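Local coordinates for protein nicotinate-nucleotide diphosphorylase (Carboxylating) (PDB 5HUO) that probably catalyses the joining of quinolinate to phosphoribosyl diphosphate with release of carbon dioxide and diphosphate, giving nicotinate ribonucleotide for NAD(+) biosynthesis, at residues L71-A76 with D107-G112; I158-T163 with G293-S298. One frame throughout, in Å; residues are numbered along the deposited sequence.

The two contacts share no strand or helix of their own and do not touch: their centres are about 23 Å apart and their nearest atoms about 11 Å. Contact 1 lies about 19 Å from the centre of the chain and is partly buried, with several exposed residues. Contact 2 is about 8 Å from that centre, and its touching residues are mostly buried. Their chemistry differs accordingly. Contact 1 is held largely by backbone, through one direct hydrogen bond, whereas contact 2 joins its segments by a small apolar pair and a water-bridged pair of threonines beside a sulfate. Helix 122-153 passes near both: its middle packs on Leu71 of segment 71-76, and a part closer to its C-terminal end packs on Leu295.

Contact 1 of 2, residues L71-A76 with D107-G112; sequences LFAKEA and DRLTSG
Gly112 donates its backbone N to Ala73 O at 2.8 Å, with an N-H...O angle of 166°. Next to it Ser111 carries its side chain across the bend of 71-76. From CB, which packs against the peptide following Lys74 (3.6 Å from Lys74 C), the chain turns to OG; with OG anti to the backbone N (chi1 174°), the hydroxyl comes alongside the same peptide, and Ser111 OG ends 3.5 Å from Lys74 O. The bend marks where the chain leaves strand 66-73, an inner strand of a four-stranded antiparallel sheet that strand 304-311, from the far end of the chain, completes, for the short strand 77-78, which pairs antiparallel with 108-109. Segment 107-112 in turn leads into strand 114-119, the neighbour of 66-73, so the contact sits where the large sheet gives way to the two-stranded one. Deeper in, the methyl of Ala73 points at the other segment, with Ala73 CB 4.2 Å from Leu109 CB; the rest of the Leu109 side chain continues onto Phe103, Val115 and Phe304. Phe72 offers a ring edge: its CD1 is 3.6 Å from Gly112 O, which lies near the plane of the ring, while the ring also packs on Leu114. Towards the other end, Ala76 CA approaches Leu109 O at 3.3 Å as a CA-H...O contact. Glu75 OE1 instead accepts the backbone N-H of Asp303, outside the two segments.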
ATOM      1  N   LEU A  71      28.404   4.339 -17.905  1.00 92.40           N
ATOM      2  CA  LEU A  71      28.565   4.554 -16.497  1.00 91.56           C
ATOM      3  C   LEU A  71      30.056   4.504 -16.162  1.00 91.39           C
ATOM      4  O   LEU A  71      30.698   3.485 -16.371  1.00 91.51           O
ATOM      5  CB  LEU A  71      27.841   3.486 -15.699  1.00 91.09           C
ATOM      6  CG  LEU A  71      28.029   3.556 -14.167  1.00 90.29           C
ATOM      7  CD1 LEU A  71      27.431   4.802 -13.546  1.00 90.12           C
ATOM      8  CD2 LEU A  71      27.420   2.314 -13.553  1.00 89.99           C
ATOM      9  N   PHE A  72      30.576   5.599 -15.630  1.00 91.25           N
ATOM     10  CA  PHE A  72      31.976   5.727 -15.294  1.00 91.28           C
ATOM     11  C   PHE A  72      32.176   5.889 -13.792  1.00 90.65           C
ATOM     12  O   PHE A  72      31.479   6.662 -13.131  1.00 90.35           O
ATOM     13  CB  PHE A  72      32.604   6.946 -15.985  1.00 91.91           C
ATOM     14  CG  PHE A  72      32.788   6.779 -17.452  1.00 92.73           C
ATOM     15  CD1 PHE A  72      33.835   5.987 -17.934  1.00 93.14           C
ATOM     16  CD2 PHE A  72      31.945   7.422 -18.365  1.00 93.23           C
ATOM     17  CE1 PHE A  72      33.980   5.781 -19.295  1.00 93.98           C
ATOM     18  CE2 PHE A  72      32.123   7.240 -19.712  1.00 94.07           C
ATOM     19  CZ  PHE A  72      33.129   6.415 -20.174  1.00 94.42           C
ATOM     20  N   ALA A  73      33.152   5.182 -13.274  1.00 90.59           N
ATOM     21  CA  ALA A  73      33.592   5.437 -11.933  1.00 90.23           C
ATOM     22  C   ALA A  73      34.375   6.725 -11.948  1.00 91.24           C
ATOM     23  O   ALA A  73      35.181   6.942 -12.839  1.00 93.58           O
ATOM     24  CB  ALA A  73      34.465   4.296 -11.431  1.00 90.25           C
ATOM     25  N   LYS A  74      34.182   7.566 -10.947  1.00 92.81           N
ATOM     26  CA  LYS A  74      34.891   8.856 -10.868  1.00 94.71           C
ATOM     27  C   LYS A  74      35.783   9.021  -9.661  1.00 93.19           C
ATOM     28  O   LYS A  74      36.308  10.091  -9.396  1.00 94.49           O
ATOM     29  CB  LYS A  74      33.884   9.973 -10.944  1.00 97.38           C
ATOM     30  CG  LYS A  74      33.383  10.126 -12.367  1.00102.80           C
ATOM     31  CD  LYS A  74      34.447  10.890 -13.184  1.00108.60           C
ATOM     32  CE  LYS A  74      34.469  10.584 -14.711  1.00116.55           C
ATOM     33  NZ  LYS A  74      33.662  11.585 -15.515  1.00121.42           N
ATOM     34  N   GLU A  75      36.015   7.919  -8.965  1.00 90.99           N
ATOM     35  CA  GLU A  75      36.681   7.927  -7.673  1.00 90.79           C
ATOM     36  C   GLU A  75      37.032   6.487  -7.307  1.00 90.67           C
ATOM     37  O   GLU A  75      36.285   5.575  -7.620  1.00 90.22           O
ATOM     38  CB  GLU A  75      35.709   8.516  -6.642  1.00 90.32           C
ATOM     39  CG  GLU A  75      36.270   8.699  -5.252  1.00 90.51           C
ATOM     40  CD  GLU A  75      35.292   9.346  -4.300  1.00 90.17           C
ATOM     41  OE1 GLU A  75      34.171   9.729  -4.707  1.00 90.02           O
ATOM     42  OE2 GLU A  75      35.657   9.504  -3.131  1.00 90.39           O
ATOM     43  N   ALA A  76      38.147   6.308  -6.636  1.00 91.21           N
ATOM     44  CA  ALA A  76      38.627   4.993  -6.296  1.00 91.35           C
ATOM     45  C   ALA A  76      37.947   4.435  -5.059  1.00 90.80           C
ATOM     46  O   ALA A  76      37.695   5.163  -4.096  1.00 90.67           O
ATOM     47  CB  ALA A  76      40.115   5.013  -6.085  1.00 92.37           C
ATOM     48  N   ASP A 107      34.332  -5.586  -6.642  1.00 90.59           N
ATOM     49  CA  ASP A 107      35.530  -5.247  -7.451  1.00 91.17           C
ATOM     50  C   ASP A 107      36.029  -3.893  -7.130  1.00 90.94           C
ATOM     51  O   ASP A 107      35.276  -3.039  -6.767  1.00 90.26           O
ATOM     52  CB  ASP A 107      35.250  -5.301  -8.947  1.00 91.36           C
ATOM     53  CG  ASP A 107      35.052  -6.714  -9.477  1.00 91.96           C
ATOM     54  OD1 ASP A 107      35.206  -7.678  -8.700  1.00 92.26           O
ATOM     55  OD2 ASP A 107      34.689  -6.868 -10.667  1.00 92.20           O
ATOM     56  N   ARG A 108      37.327  -3.721  -7.224  1.00 93.22           N
ATOM     57  CA  ARG A 108      37.961  -2.424  -6.962  1.00 95.69           C
ATOM     58  C   ARG A 108      37.751  -1.529  -8.157  1.00 93.27           C
ATOM     59  O   ARG A 108      37.752  -1.993  -9.260  1.00 94.86           O
ATOM     60  CB  ARG A 108      39.437  -2.541  -6.562  1.00100.83           C
ATOM     61  CG  ARG A 108      39.572  -3.027  -5.111  1.00110.50           C
ATOM     62  CD  ARG A 108      40.714  -2.366  -4.307  1.00123.69           C
ATOM     63  NE  ARG A 108      41.238  -3.188  -3.183  1.00137.00           N
ATOM     64  CZ  ARG A 108      42.223  -4.103  -3.278  1.00148.16           C
ATOM     65  NH1 ARG A 108      42.836  -4.372  -4.453  1.00151.05           N
ATOM     66  NH2 ARG A 108      42.595  -4.779  -2.186  1.00151.47           N
ATOM     67  N   LEU A 109      37.548  -0.247  -7.903  1.00 91.10           N
ATOM     68  CA  LEU A 109      37.332   0.779  -8.938  1.00 91.03           C
ATOM     69  C   LEU A 109      38.427   1.839  -8.895  1.00 91.59           C
ATOM     70  O   LEU A 109      39.031   2.162  -7.850  1.00 91.79           O
ATOM     71  CB  LEU A 109      36.036   1.502  -8.740  1.00 90.24           C
ATOM     72  CG  LEU A 109      34.774   0.680  -8.718  1.00 89.73           C
ATOM     73  CD1 LEU A 109      33.610   1.462  -8.155  1.00 89.09           C
ATOM     74  CD2 LEU A 109      34.473   0.207 -10.101  1.00 90.01           C
ATOM     75  N   THR A 110      38.707   2.336 -10.072  1.00 92.00           N
ATOM     76  CA  THR A 110      39.614   3.440 -10.244  1.00 93.25           C
ATOM     77  C   THR A 110      38.946   4.422 -11.130  1.00 93.81           C
ATOM     78  O   THR A 110      38.333   4.031 -12.115  1.00 95.98           O
ATOM     79  CB  THR A 110      40.883   2.967 -10.958  1.00 94.49           C
ATOM     80  OG1 THR A 110      41.487   1.949 -10.186  1.00 95.04           O
ATOM     81  CG2 THR A 110      41.864   4.072 -11.114  1.00 95.96           C
ATOM     82  N   SER A 111      39.155   5.692 -10.854  1.00 93.62           N
ATOM     83  CA  SER A 111      38.542   6.738 -11.643  1.00 93.76           C
ATOM     84  C   SER A 111      38.839   6.608 -13.144  1.00 94.52           C
ATOM     85  O   SER A 111      39.981   6.409 -13.575  1.00 95.48           O
ATOM     86  CB  SER A 111      38.976   8.111 -11.150  1.00 94.15           C
ATOM     87  OG  SER A 111      38.503   9.127 -11.999  1.00 95.17           O
ATOM     88  N   GLY A 112      37.755   6.756 -13.906  1.00 93.72           N
ATOM     89  CA  GLY A 112      37.749   6.658 -15.347  1.00 93.41           C
ATOM     90  C   GLY A 112      37.308   5.313 -15.849  1.00 93.28           C
ATOM     91  O   GLY A 112      37.185   5.125 -17.061  1.00 93.82           O
TER

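Contact 2 of 2, residues I158-T163 with G293-S298. With SO4 (sulfate ion), chain I.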
ATOM      1  N   ILE A 158      40.092 -10.906  13.086  1.00113.38           N
ATOM      2  CA  ILE A 158      39.048 -10.015  13.646  1.00108.65           C
ATOM      3  C   ILE A 158      38.158  -9.445  12.547  1.00103.84           C
ATOM      4  O   ILE A 158      38.615  -8.801  11.615  1.00103.80           O
ATOM      5  CB  ILE A 158      39.634  -8.834  14.416  1.00109.08           C
ATOM      6  CG1 ILE A 158      40.574  -9.347  15.520  1.00112.04           C
ATOM      7  CG2 ILE A 158      38.510  -7.977  14.979  1.00107.44           C
ATOM      8  CD1 ILE A 158      41.337  -8.274  16.263  1.00112.67           C
ATOM      9  N   LYS A 159      36.876  -9.703  12.685  1.00100.36           N
ATOM     10  CA  LYS A 159      35.876  -9.300  11.715  1.00 96.74           C
ATOM     11  C   LYS A 159      35.331  -7.924  12.018  1.00 95.91           C
ATOM     12  O   LYS A 159      35.272  -7.484  13.174  1.00 96.38           O
ATOM     13  CB  LYS A 159      34.736 -10.311  11.668  1.00 96.45           C
ATOM     14  CG  LYS A 159      35.136 -11.612  11.053  1.00 97.10           C
ATOM     15  CD  LYS A 159      34.074 -12.687  11.254  1.00 97.87           C
ATOM     16  CE  LYS A 159      34.395 -13.936  10.442  1.00 98.91           C
ATOM     17  NZ  LYS A 159      35.638 -14.625  10.893  1.00100.32           N
ATOM     18  N   VAL A 160      34.876  -7.284  10.965  1.00 94.77           N
ATOM     19  CA  VAL A 160      34.272  -5.967  11.085  1.00 93.98           C
ATOM     20  C   VAL A 160      32.753  -6.022  10.857  1.00 93.06           C
ATOM     21  O   VAL A 160      32.295  -6.385   9.793  1.00 92.44           O
ATOM     22  CB  VAL A 160      34.890  -4.983  10.111  1.00 93.54           C
ATOM     23  CG1 VAL A 160      34.148  -3.647  10.181  1.00 92.78           C
ATOM     24  CG2 VAL A 160      36.348  -4.799  10.406  1.00 94.60           C
ATOM     25  N   PHE A 161      31.993  -5.645  11.885  1.00 93.12           N
ATOM     26  CA  PHE A 161      30.510  -5.770  11.902  1.00 92.55           C
ATOM     27  C   PHE A 161      29.833  -4.420  11.880  1.00 91.94           C
ATOM     28  O   PHE A 161      30.387  -3.411  12.314  1.00 92.13           O
ATOM     29  CB  PHE A 161      30.031  -6.479  13.132  1.00 93.29           C
ATOM     30  CG  PHE A 161      29.996  -7.964  13.002  1.00 93.74           C
ATOM     31  CD1 PHE A 161      31.147  -8.677  12.835  1.00 94.39           C
ATOM     32  CD2 PHE A 161      28.812  -8.656  13.106  1.00 93.69           C
ATOM     33  CE1 PHE A 161      31.131 -10.063  12.748  1.00 94.98           C
ATOM     34  CE2 PHE A 161      28.780 -10.043  13.035  1.00 94.26           C
ATOM     35  CZ  PHE A 161      29.944 -10.757  12.844  1.00 94.90           C
ATOM     36  N   ASP A 162      28.652  -4.403  11.302  1.00 91.29           N
ATOM     37  CA  ASP A 162      27.830  -3.211  11.271  1.00 90.84           C
ATOM     38  C   ASP A 162      26.872  -3.186  12.451  1.00 91.28           C
ATOM     39  O   ASP A 162      27.005  -3.949  13.400  1.00 91.97           O
ATOM     40  CB  ASP A 162      27.093  -3.106   9.942  1.00 90.08           C
ATOM     41  CG  ASP A 162      26.266  -4.312   9.631  1.00 90.09           C
ATOM     42  OD1 ASP A 162      25.796  -5.004  10.549  1.00 90.62           O
ATOM     43  OD2 ASP A 162      26.096  -4.601   8.424  1.00 89.68           O
ATOM     44  N   THR A 163      25.887  -2.310  12.386  1.00 91.00           N
ATOM     45  CA  THR A 163      24.970  -2.033  13.524  1.00 91.52           C
ATOM     46  C   THR A 163      23.550  -1.739  13.012  1.00 91.23           C
ATOM     47  O   THR A 163      23.255  -1.909  11.826  1.00 90.67           O
ATOM     48  CB  THR A 163      25.449  -0.783  14.309  1.00 91.90           C
ATOM     49  OG1 THR A 163      25.409   0.373  13.460  1.00 91.36           O
ATOM     50  CG2 THR A 163      26.848  -0.957  14.820  1.00 92.38           C
ATOM     51  N   GLY A 293      29.103   1.888  13.895  1.00 92.89           N
ATOM     52  CA  GLY A 293      27.956   2.614  13.317  1.00 92.73           C
ATOM     53  C   GLY A 293      28.285   3.508  12.134  1.00 92.65           C
ATOM     54  O   GLY A 293      27.439   3.752  11.290  1.00 91.95           O
ATOM     55  N   SER A 294      29.516   4.023  12.111  1.00 93.59           N
ATOM     56  CA  SER A 294      29.922   5.012  11.085  1.00 93.90           C
ATOM     57  C   SER A 294      29.877   4.463   9.678  1.00 91.96           C
ATOM     58  O   SER A 294      29.658   5.166   8.700  1.00 91.88           O
ATOM     59  CB  SER A 294      31.310   5.506  11.362  1.00 95.30           C
ATOM     60  OG  SER A 294      31.358   6.043  12.649  1.00 97.29           O
ATOM     61  N   LEU A 295      30.080   3.161   9.598  1.00 91.61           N
ATOM     62  CA  LEU A 295      30.034   2.478   8.288  1.00 89.79           C
ATOM     63  C   LEU A 295      28.729   2.727   7.565  1.00 88.49           C
ATOM     64  O   LEU A 295      28.710   2.801   6.325  1.00 89.47           O
ATOM     65  CB  LEU A 295      30.202   0.972   8.467  1.00 88.92           C
ATOM     66  CG  LEU A 295      31.596   0.537   8.924  1.00 89.74           C
ATOM     67  CD1 LEU A 295      31.607  -0.983   9.017  1.00 88.64           C
ATOM     68  CD2 LEU A 295      32.652   1.017   7.953  1.00 90.48           C
ATOM     69  N   THR A 296      27.656   2.866   8.328  1.00 88.47           N
ATOM     70  CA  THR A 296      26.320   3.068   7.748  1.00 88.07           C
ATOM     71  C   THR A 296      25.740   4.444   8.007  1.00 89.82           C
ATOM     72  O   THR A 296      25.066   4.981   7.142  1.00 89.94           O
ATOM     73  CB  THR A 296      25.333   1.992   8.223  1.00 87.18           C
ATOM     74  OG1 THR A 296      25.388   1.896   9.657  1.00 88.89           O
ATOM     75  CG2 THR A 296      25.701   0.678   7.644  1.00 85.42           C
ATOM     76  N   HIS A 297      26.030   5.047   9.145  1.00 92.65           N
ATOM     77  CA  HIS A 297      25.408   6.395   9.427  1.00 95.61           C
ATOM     78  C   HIS A 297      26.174   7.602   8.880  1.00 97.56           C
ATOM     79  O   HIS A 297      25.630   8.691   8.823  1.00100.58           O
ATOM     80  CB  HIS A 297      24.996   6.589  10.911  1.00 97.36           C
ATOM     81  CG  HIS A 297      26.120   6.684  11.892  1.00 99.12           C
ATOM     82  ND1 HIS A 297      27.174   7.569  11.755  1.00 99.66           N
ATOM     83  CD2 HIS A 297      26.320   6.050  13.077  1.00100.36           C
ATOM     84  CE1 HIS A 297      27.986   7.465  12.798  1.00100.79           C
ATOM     85  NE2 HIS A 297      27.502   6.541  13.607  1.00101.20           N
ATOM     86  N   SER A 298      27.438   7.405   8.498  1.00 97.31           N
ATOM     87  CA  SER A 298      28.377   8.501   8.150  1.00 97.99           C
ATOM     88  C   SER A 298      29.308   8.138   6.974  1.00 97.05           C
ATOM     89  O   SER A 298      30.439   8.605   6.897  1.00 98.28           O
ATOM     90  CB  SER A 298      29.229   8.899   9.359  1.00 99.41           C
ATOM     91  OG  SER A 298      28.442   9.541  10.344  1.00100.85           O
TER
HETATM   92  S   SO4 I 303      29.237   4.246  16.658  1.00 71.10           S
HETATM   93  O1  SO4 I 303      30.639   4.621  16.886  1.00 77.34           O
HETATM   94  O2  SO4 I 303      29.217   2.871  16.162  1.00 79.46           O
HETATM   95  O3  SO4 I 303      28.559   4.166  17.939  1.00 71.58           O
HETATM   96  O4  SO4 I 303      28.516   5.183  15.767  1.00 62.32           O
HETATM   97  O   HOH W   1      26.786   0.327  11.185  1.00 36.69           O
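Thr163 and Gly293 mark the nearest backbone approach, with their CA atoms 5.5 Å apart, where the chain runs on from strand 159-161 past the turn that follows the adjacent parallel strand 289-291. Thr163 turns its side chain toward that turn and sets OG1 3.4 Å from Gly293 CA, with its methyl CG2 near the glycine N. The same hydroxyl is 2.7 Å from a water, and this water donates to Thr296 OG1 at 2.6 Å, so the two threonines are bridged rather than directly joined. Lys165 ties both down by its backbone: its N bonds Thr163 OG1 and its O bonds Thr296 OG1. Further back, Val160 has CG1 anti to its N (chi1 175°), and this branch meets Leu295 CD1 at 3.9 Å. The two side chains cross obliquely; Leu295 also packs on Thr146 and Tyr149 of helix 122-153 and thereby bridges the edge strand of the parallel sheet and that helix. In this family the sheet belongs to an incomplete alpha/beta barrel. His297 has CG between its backbone N and carbonyl carbon (chi1 68°), which brings the ring back over Gly293 O, 3.1 Å from the ring plane and offset toward the rim. Two in-plane edge partners fix its rotation: Ser298 OG is 2.7 Å from His297 ND1, and His297 NE2 donates to sulfate O4 at 2.7 Å and 161°. Ser298 OG is itself bonded by the N of Ser301 in a second subunit. With Lys165 NZ also bonded to the anion, and Gly293 N a doubtful third donor, the sulfate, probably from the crystallisation liquor, may mark a site suited to a substrate phosphate.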